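LAE5 (Uncultured bacterium, PDB 5JD3) probably hydrolyses carboxylic esters, as a bacterial esterase of the GDSL lipase/acylhydrolase family. Local coordinates at residues Ala228-Ala232 / Thr233-Asn237; Asn114-Trp117 / Arg118-Leu122; Ala93-Gln96 / Asn97-Gly101. One frame throughout, in Å; residues are numbered along the deposited sequence.

Interaction 1. Residues Ala228-Ala232 / Thr233-Asn237; sequences AFLAA and TGCLN
The ring of F229 takes the methyl of T233 over one face: CG2 of T233 stands 4.0 Å from CE2 of F229, offset toward the rim rather than above the ring centre. With CG anti to the backbone N (chi1 -178°), the F229 ring projects outward and leans toward the helix end, where the methyl of T233, the first residue to leave helical geometry, comes over it. The hydroxyl of T233 sits between its own backbone N and carbonyl carbon (chi1 60°) and so turns back over the last carbonyls of the helix. OG1 of T233 is 3.0 Å from O of F229 and 3.1 Å from O of L230, and its single proton could go to either. The amide of T233 adds a bond of 3.0 Å from N to O of F229.

Beyond T233 the helix closes with a Schellman motif. N of C235 reaches back to O of L230 over 2.8 Å with an almost straight N-H...O angle of 173°, while N of G234 makes a weak bond of 3.1 Å to O of A231. The reversal needs positive phi at G234, a conformation that glycine adopts readily. The apolar contact that usually accompanies this cap is present too: CD2 of L230 lies 3.7 Å from SG of C235. On the outer side L236 folds back along the helix end, with CB against CB of L230 and CD2 4.1 Å from CB of A231.

The capped end is wedged between layers of the fold. F229, L230 and C235 pack on helix 59-70, where H66 NE2 also bonds to O of C235; F229 reaches I154 and L156 of strand 152-156, and T233 rests on L190 of the edge strand 190-192.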
loop_
_atom_site.group_PDB
_atom_site.type_symbol
_atom_site.label_atom_id
_atom_site.label_comp_id
_atom_site.label_asym_id
_atom_site.label_seq_id
_atom_site.Cartn_x
_atom_site.Cartn_y
_atom_site.Cartn_z
ATOM N N ALA A 228 7.032 -6.731 5.347
ATOM C CA ALA A 228 5.831 -7.530 5.142
ATOM C C ALA A 228 5.652 -7.820 3.657
ATOM O O ALA A 228 5.298 -8.933 3.265
ATOM C CB ALA A 228 4.611 -6.815 5.700
ATOM N N PHE A 229 5.911 -6.805 2.839
ATOM C CA PHE A 229 5.842 -6.920 1.387
ATOM C C PHE A 229 6.872 -7.917 0.868
ATOM O O PHE A 229 6.550 -8.804 0.076
ATOM C CB PHE A 229 6.055 -5.545 0.744
ATOM C CG PHE A 229 5.950 -5.543 -0.758
ATOM C CD1 PHE A 229 4.756 -5.214 -1.378
ATOM C CD2 PHE A 229 7.048 -5.842 -1.548
ATOM C CE1 PHE A 229 4.655 -5.201 -2.757
ATOM C CE2 PHE A 229 6.953 -5.833 -2.926
ATOM C CZ PHE A 229 5.756 -5.512 -3.531
ATOM N N LEU A 230 8.114 -7.756 1.316
ATOM C CA LEU A 230 9.219 -8.604 0.879
ATOM C C LEU A 230 9.006 -10.064 1.258
ATOM O O LEU A 230 9.273 -10.965 0.461
ATOM C CB LEU A 230 10.536 -8.101 1.469
ATOM C CG LEU A 230 11.007 -6.736 0.969
ATOM C CD1 LEU A 230 12.102 -6.183 1.864
ATOM C CD2 LEU A 230 11.485 -6.832 -0.472
ATOM N N ALA A 231 8.527 -10.290 2.477
ATOM C CA ALA A 231 8.271 -11.640 2.965
ATOM C C ALA A 231 7.177 -12.318 2.148
ATOM O O ALA A 231 7.285 -13.496 1.807
ATOM C CB ALA A 231 7.893 -11.610 4.437
ATOM N N ALA A 232 6.127 -11.564 1.836
ATOM C CA ALA A 232 5.007 -12.086 1.059
ATOM C C ALA A 232 5.428 -12.405 -0.372
ATOM O O ALA A 232 4.859 -13.289 -1.012
ATOM C CB ALA A 232 3.855 -11.094 1.064
ATOM N N THR A 233 6.424 -11.680 -0.868
ATOM C CA THR A 233 6.931 -11.896 -2.218
ATOM C C THR A 233 8.205 -12.738 -2.194
ATOM O O THR A 233 8.868 -12.908 -3.217
ATOM C CB THR A 233 7.210 -10.563 -2.937
ATOM O OG1 THR A 233 8.180 -9.812 -2.198
ATOM C CG2 THR A 233 5.931 -9.749 -3.060
ATOM N N GLY A 234 8.542 -13.253 -1.016
ATOM C CA GLY A 234 9.635 -14.198 -0.865
ATOM C C GLY A 234 11.026 -13.677 -1.181
ATOM O O GLY A 234 11.847 -14.403 -1.742
ATOM N N CYS A 235 11.294 -12.426 -0.822
ATOM C CA CYS A 235 12.630 -11.852 -0.978
ATOM C C CYS A 235 13.025 -11.010 0.232
ATOM O O CYS A 235 13.734 -10.011 0.102
ATOM C CB CYS A 235 12.713 -11.007 -2.252
ATOM S SG CYS A 235 11.335 -9.867 -2.510
ATOM N N LEU A 236 12.563 -11.421 1.409
ATOM C CA LEU A 236 12.915 -10.747 2.652
ATOM C C LEU A 236 14.390 -10.949 2.984
ATOM O O LEU A 236 15.103 -9.997 3.298
ATOM C CB LEU A 236 12.044 -11.252 3.803
ATOM C CG LEU A 236 12.393 -10.729 5.197
ATOM C CD1 LEU A 236 12.180 -9.225 5.269
ATOM C CD2 LEU A 236 11.576 -11.445 6.265
ATOM N N ASN A 237 14.838 -12.197 2.911
ATOM C CA ASN A 237 16.226 -12.533 3.205
ATOM C C ASN A 237 17.021 -12.841 1.942
ATOM O O ASN A 237 16.450 -13.058 0.873
ATOM C CB ASN A 237 16.293 -13.722 4.165
ATOM C CG ASN A 237 15.674 -13.416 5.515
ATOM O OD1 ASN A 237 15.688 -12.274 5.971
ATOM N ND2 ASN A 237 15.126 -14.439 6.161
#

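Interaction 2. Residues Asn114-Trp117 / Arg118-Leu122; sequences NDVW and RQFDL
W117 offers one ring face to the carboxylate of D121, whose OD2 lies 3.5 Å from CD1 of W117, the two planes only 22° apart. NH1 of R118 approaches the same indole obliquely, 3.5 Å from CD2 of W117. R118 gets there by bending at chi2 and chi3, which folds its guanidinium back over CB of W117. It grips D121 side-on: NE gives a straight 3.1 Å bond to OD1 of D121 and NH1 a 2.6 Å salt bridge to OD2 of D121, both on syn lone pairs. These charged groups are partly exposed. N114, at the inner end of the row, is buried: its OD1 takes a long, weak bond from NH2 of R118, and its ND2 bonds to N86 O.

On the other side of helix 113-121, V116 and D115 are buried, Q119 and F120 partly exposed. CG1 of V116 packs 3.9 Å from CE2 of F120, and V116 lies against R172 and Y176 of helix 168-187. NE2 of Q119 bonds over 3.0 Å to O of D115 and also to Y176 OH, and OE1 of Q119 takes R172 NH2; this fixes which way the amide faces. OD1 of D115 is tied to V88 N.

OD1 of D121 stands 3.0 Å from O of W117, two acceptors close together, a repulsion that the R118 guanidinium, bonded to the same OD1, may offset. N114 is consistent with the oxyanion-hole asparagine of SGNH-type hydrolases. The two-nitrogen grip holds carboxylate and guanidinium nearly coplanar against the indole of W117, which itself touches the probable Ser-His-Asp triad.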
loop_
_atom_site.group_PDB
_atom_site.type_symbol
_atom_site.label_atom_id
_atom_site.label_comp_id
_atom_site.label_asym_id
_atom_site.label_seq_id
_atom_site.Cartn_x
_atom_site.Cartn_y
_atom_site.Cartn_z
ATOM N N ASN A 114 -7.266 6.407 4.450
ATOM C CA ASN A 114 -8.017 7.654 4.370
ATOM C C ASN A 114 -9.511 7.404 4.211
ATOM O O ASN A 114 -10.334 8.196 4.667
ATOM C CB ASN A 114 -7.502 8.515 3.217
ATOM C CG ASN A 114 -6.099 9.030 3.460
ATOM O OD1 ASN A 114 -5.750 9.412 4.577
ATOM N ND2 ASN A 114 -5.283 9.039 2.413
ATOM N N ASP A 115 -9.853 6.296 3.560
ATOM C CA ASP A 115 -11.245 5.889 3.409
ATOM C C ASP A 115 -11.889 5.682 4.775
ATOM O O ASP A 115 -13.055 6.018 4.986
ATOM C CB ASP A 115 -11.342 4.606 2.580
ATOM C CG ASP A 115 -10.635 4.722 1.243
ATOM O OD1 ASP A 115 -11.318 4.651 0.199
ATOM O OD2 ASP A 115 -9.398 4.891 1.237
ATOM N N VAL A 116 -11.111 5.133 5.703
ATOM C CA VAL A 116 -11.578 4.886 7.061
ATOM C C VAL A 116 -11.389 6.116 7.946
ATOM O O VAL A 116 -12.265 6.464 8.738
ATOM C CB VAL A 116 -10.837 3.686 7.695
ATOM C CG1 VAL A 116 -11.207 3.534 9.163
ATOM C CG2 VAL A 116 -11.138 2.409 6.927
ATOM N N TRP A 117 -10.246 6.777 7.789
ATOM C CA TRP A 117 -9.843 7.867 8.675
ATOM C C TRP A 117 -10.813 9.048 8.672
ATOM O O TRP A 117 -11.070 9.644 9.718
ATOM C CB TRP A 117 -8.444 8.357 8.298
ATOM C CG TRP A 117 -7.677 8.930 9.449
ATOM C CD1 TRP A 117 -8.147 9.177 10.705
ATOM C CD2 TRP A 117 -6.299 9.320 9.451
ATOM N NE1 TRP A 117 -7.148 9.698 11.491
ATOM C CE2 TRP A 117 -6.004 9.797 10.745
ATOM C CE3 TRP A 117 -5.289 9.314 8.487
ATOM C CZ2 TRP A 117 -4.739 10.263 11.096
ATOM C CZ3 TRP A 117 -4.034 9.779 8.838
ATOM C CH2 TRP A 117 -3.770 10.246 10.132
ATOM N N ARG A 118 -11.349 9.382 7.502
ATOM C CA ARG A 118 -12.225 10.543 7.367
ATOM C C ARG A 118 -13.536 10.373 8.127
ATOM O O ARG A 118 -14.179 11.355 8.501
ATOM C CB ARG A 118 -12.512 10.831 5.893
ATOM C CG ARG A 118 -11.285 11.209 5.071
ATOM C CD ARG A 118 -10.672 12.534 5.514
ATOM N NE ARG A 118 -9.727 12.375 6.617
ATOM C CZ ARG A 118 -8.447 12.053 6.465
ATOM N NH1 ARG A 118 -7.661 11.930 7.525
ATOM N NH2 ARG A 118 -7.952 11.853 5.251
ATOM N N GLN A 119 -13.926 9.125 8.361
ATOM C CA GLN A 119 -15.155 8.840 9.091
ATOM C C GLN A 119 -15.000 9.144 10.579
ATOM O O GLN A 119 -15.978 9.121 11.326
ATOM C CB GLN A 119 -15.567 7.378 8.895
ATOM C CG GLN A 119 -15.705 6.961 7.440
ATOM C CD GLN A 119 -16.075 5.499 7.286
ATOM O OE1 GLN A 119 -16.900 4.971 8.033
ATOM N NE2 GLN A 119 -15.462 4.834 6.312
ATOM N N PHE A 120 -13.774 9.437 11.004
ATOM C CA PHE A 120 -13.502 9.659 12.421
ATOM C C PHE A 120 -12.953 11.054 12.743
ATOM O O PHE A 120 -13.264 11.607 13.798
ATOM C CB PHE A 120 -12.540 8.588 12.940
ATOM C CG PHE A 120 -13.130 7.205 12.952
ATOM C CD1 PHE A 120 -13.942 6.796 13.997
ATOM C CD2 PHE A 120 -12.881 6.319 11.918
ATOM C CE1 PHE A 120 -14.491 5.527 14.013
ATOM C CE2 PHE A 120 -13.427 5.047 11.927
ATOM C CZ PHE A 120 -14.234 4.652 12.976
ATOM N N ASP A 121 -12.145 11.627 11.855
ATOM C CA ASP A 121 -11.646 12.981 12.097
ATOM C C ASP A 121 -12.543 14.024 11.430
ATOM O O ASP A 121 -12.472 15.209 11.750
ATOM C CB ASP A 121 -10.191 13.136 11.627
ATOM C CG ASP A 121 -9.979 12.720 10.182
ATOM O OD1 ASP A 121 -10.960 12.647 9.415
ATOM O OD2 ASP A 121 -8.811 12.476 9.810
ATOM N N LEU A 122 -13.387 13.571 10.508
ATOM C CA LEU A 122 -14.407 14.423 9.903
ATOM C C LEU A 122 -15.759 13.713 9.891
ATOM O O LEU A 122 -16.301 13.426 8.823
ATOM C CB LEU A 122 -14.012 14.818 8.479
ATOM C CG LEU A 122 -12.757 15.671 8.292
ATOM C CD1 LEU A 122 -12.484 15.883 6.813
ATOM C CD2 LEU A 122 -12.895 17.006 9.009
#

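Interaction 3. Residues Ala93-Gln96 / Asn97-Gly101; sequences ARWQ and NDVFG
W95, V99 and F100 interlock at the C-terminal end of helix 88-100, where the chain widens into a pi-type turn in this parallel-sheet alpha/beta fold. O of W95 accepts twice there: from N of V99 at 2.9 Å and from N of F100 at 3.3 Å.

With CG anti to the backbone N (chi1 -164°), the W95 indole stands out from the helix and turns one face to V99. CG2 of V99 makes a CH-pi contact, 3.6 Å from the centroid of the six-membered ring of W95 and only 12° off its normal. The pyrrole edge of W95 meets the face of F100 in a T-shaped stack, ring centroids 4.6 Å apart and planes at 88°. NE1 of W95 also has a weak bond to T146 OG1, and the indole is packed against I33, M109 and L142, between the sheet and helix 132-146.

R94 holds CG between its backbone N and carbonyl carbon, then runs extended to NE, crossing D98 at about a right angle. NH1 of R94 forms a salt bridge of 2.6 Å with OD2 of D98, on the anti lone pair of that oxygen and close to the guanidinium plane. N86 OD1 and Q81 O hold NE and NH2 of R94, so all three guanidinium nitrogens are engaged and its rotation is fixed.

On the exposed side Q96 bends at chi2, which sets OE1 at the edge of the F100 ring, 3.6 Å from CD2 of F100. A water joins the neighbouring amides, accepting from NE2 of Q96 at 3.0 Å and donating to OD1 of N97 at 3.1 Å.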
loop_
_atom_site.group_PDB
_atom_site.type_symbol
_atom_site.label_atom_id
_atom_site.label_comp_id
_atom_site.label_asym_id
_atom_site.label_seq_id
_atom_site.Cartn_x
_atom_site.Cartn_y
_atom_site.Cartn_z
ATOM N N ALA A 93 -10.092 7.454 -10.277
ATOM C CA ALA A 93 -10.173 8.607 -11.167
ATOM C C ALA A 93 -8.898 8.797 -11.985
ATOM O O ALA A 93 -8.935 9.360 -13.079
ATOM C CB ALA A 93 -10.474 9.865 -10.366
ATOM N N ARG A 94 -7.774 8.325 -11.457
ATOM C CA ARG A 94 -6.488 8.520 -12.119
ATOM C C ARG A 94 -5.837 7.201 -12.519
ATOM O O ARG A 94 -4.674 7.175 -12.921
ATOM C CB ARG A 94 -5.539 9.310 -11.213
ATOM C CG ARG A 94 -5.142 8.587 -9.933
ATOM C CD ARG A 94 -4.293 9.486 -9.046
ATOM N NE ARG A 94 -3.881 8.827 -7.808
ATOM C CZ ARG A 94 -2.764 8.120 -7.671
ATOM N NH1 ARG A 94 -1.940 7.968 -8.699
ATOM N NH2 ARG A 94 -2.472 7.562 -6.504
ATOM N N TRP A 95 -6.593 6.112 -12.415
ATOM C CA TRP A 95 -6.066 4.778 -12.679
ATOM C C TRP A 95 -5.562 4.629 -14.113
ATOM O O TRP A 95 -4.539 3.989 -14.355
ATOM C CB TRP A 95 -7.133 3.720 -12.393
ATOM C CG TRP A 95 -6.587 2.329 -12.278
ATOM C CD1 TRP A 95 -6.509 1.392 -13.267
ATOM C CD2 TRP A 95 -6.045 1.715 -11.101
ATOM N NE1 TRP A 95 -5.951 0.234 -12.781
ATOM C CE2 TRP A 95 -5.658 0.406 -11.454
ATOM C CE3 TRP A 95 -5.849 2.146 -9.786
ATOM C CZ2 TRP A 95 -5.086 -0.475 -10.537
ATOM C CZ3 TRP A 95 -5.282 1.269 -8.877
ATOM C CH2 TRP A 95 -4.907 -0.026 -9.258
ATOM N N GLN A 96 -6.282 5.226 -15.058
ATOM C CA GLN A 96 -5.927 5.123 -16.470
ATOM C C GLN A 96 -4.548 5.708 -16.768
ATOM O O GLN A 96 -3.744 5.091 -17.467
ATOM C CB GLN A 96 -6.982 5.817 -17.335
ATOM C CG GLN A 96 -6.596 5.937 -18.802
ATOM C CD GLN A 96 -6.234 4.602 -19.425
ATOM O OE1 GLN A 96 -6.887 3.588 -19.175
ATOM N NE2 GLN A 96 -5.183 4.594 -20.239
ATOM N N ASN A 97 -4.277 6.893 -16.233
ATOM C CA ASN A 97 -3.017 7.576 -16.507
ATOM C C ASN A 97 -1.872 7.128 -15.605
ATOM O O ASN A 97 -0.713 7.123 -16.023
ATOM C CB ASN A 97 -3.199 9.091 -16.381
ATOM C CG ASN A 97 -4.135 9.657 -17.432
ATOM O OD1 ASN A 97 -4.442 8.999 -18.426
ATOM N ND2 ASN A 97 -4.587 10.887 -17.220
ATOM N N ASP A 98 -2.189 6.749 -14.371
ATOM C CA ASP A 98 -1.152 6.454 -13.386
ATOM C C ASP A 98 -0.848 4.964 -13.229
ATOM O O ASP A 98 0.137 4.598 -12.587
ATOM C CB ASP A 98 -1.534 7.044 -12.027
ATOM C CG ASP A 98 -1.473 8.559 -12.013
ATOM O OD1 ASP A 98 -1.097 9.150 -13.047
ATOM O OD2 ASP A 98 -1.789 9.159 -10.965
ATOM N N VAL A 99 -1.682 4.106 -13.806
ATOM C CA VAL A 99 -1.429 2.668 -13.747
ATOM C C VAL A 99 -1.318 2.056 -15.142
ATOM O O VAL A 99 -0.243 1.613 -15.545
ATOM C CB VAL A 99 -2.527 1.928 -12.957
ATOM C CG1 VAL A 99 -2.242 0.434 -12.931
ATOM C CG2 VAL A 99 -2.622 2.478 -11.542
ATOM N N PHE A 100 -2.429 2.037 -15.872
ATOM C CA PHE A 100 -2.461 1.448 -17.208
ATOM C C PHE A 100 -1.529 2.169 -18.177
ATOM O O PHE A 100 -0.901 1.540 -19.030
ATOM C CB PHE A 100 -3.887 1.457 -17.762
ATOM C CG PHE A 100 -4.810 0.490 -17.079
ATOM C CD1 PHE A 100 -4.309 -0.623 -16.424
ATOM C CD2 PHE A 100 -6.181 0.690 -17.097
ATOM C CE1 PHE A 100 -5.158 -1.516 -15.796
ATOM C CE2 PHE A 100 -7.034 -0.198 -16.472
ATOM C CZ PHE A 100 -6.522 -1.303 -15.821
ATOM N N GLY A 101 -1.435 3.486 -18.034
ATOM C CA GLY A 101 -0.626 4.297 -18.926
ATOM C C GLY A 101 0.870 4.113 -18.752
ATOM O O GLY A 101 1.663 4.721 -19.470
HETATM O O HOH W 1 -3.139 6.737 -20.137
#

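How the interactions relate
Interactions 1 and 3 lie at the C-terminal ends of their helices; interaction 2 takes in almost the whole of helix 113-121. Along the chain the order is 3, 2, 1. Interactions 2 and 3 are the nearest pair, with about 9 Å between closest atoms and 25 Å between centres. N86 connects them: its O receives N114 and its OD1 receives R94, while D115 bonds to V88 at the start of the helix that carries interaction 3. Interaction 2 touches the probable Ser-His-Asp triad through W117. Interaction 1 lies on the opposite side of the chain's centre from interaction 2, their centres 30 Å apart, and about 13 Å from interaction 3 at the nearest atoms.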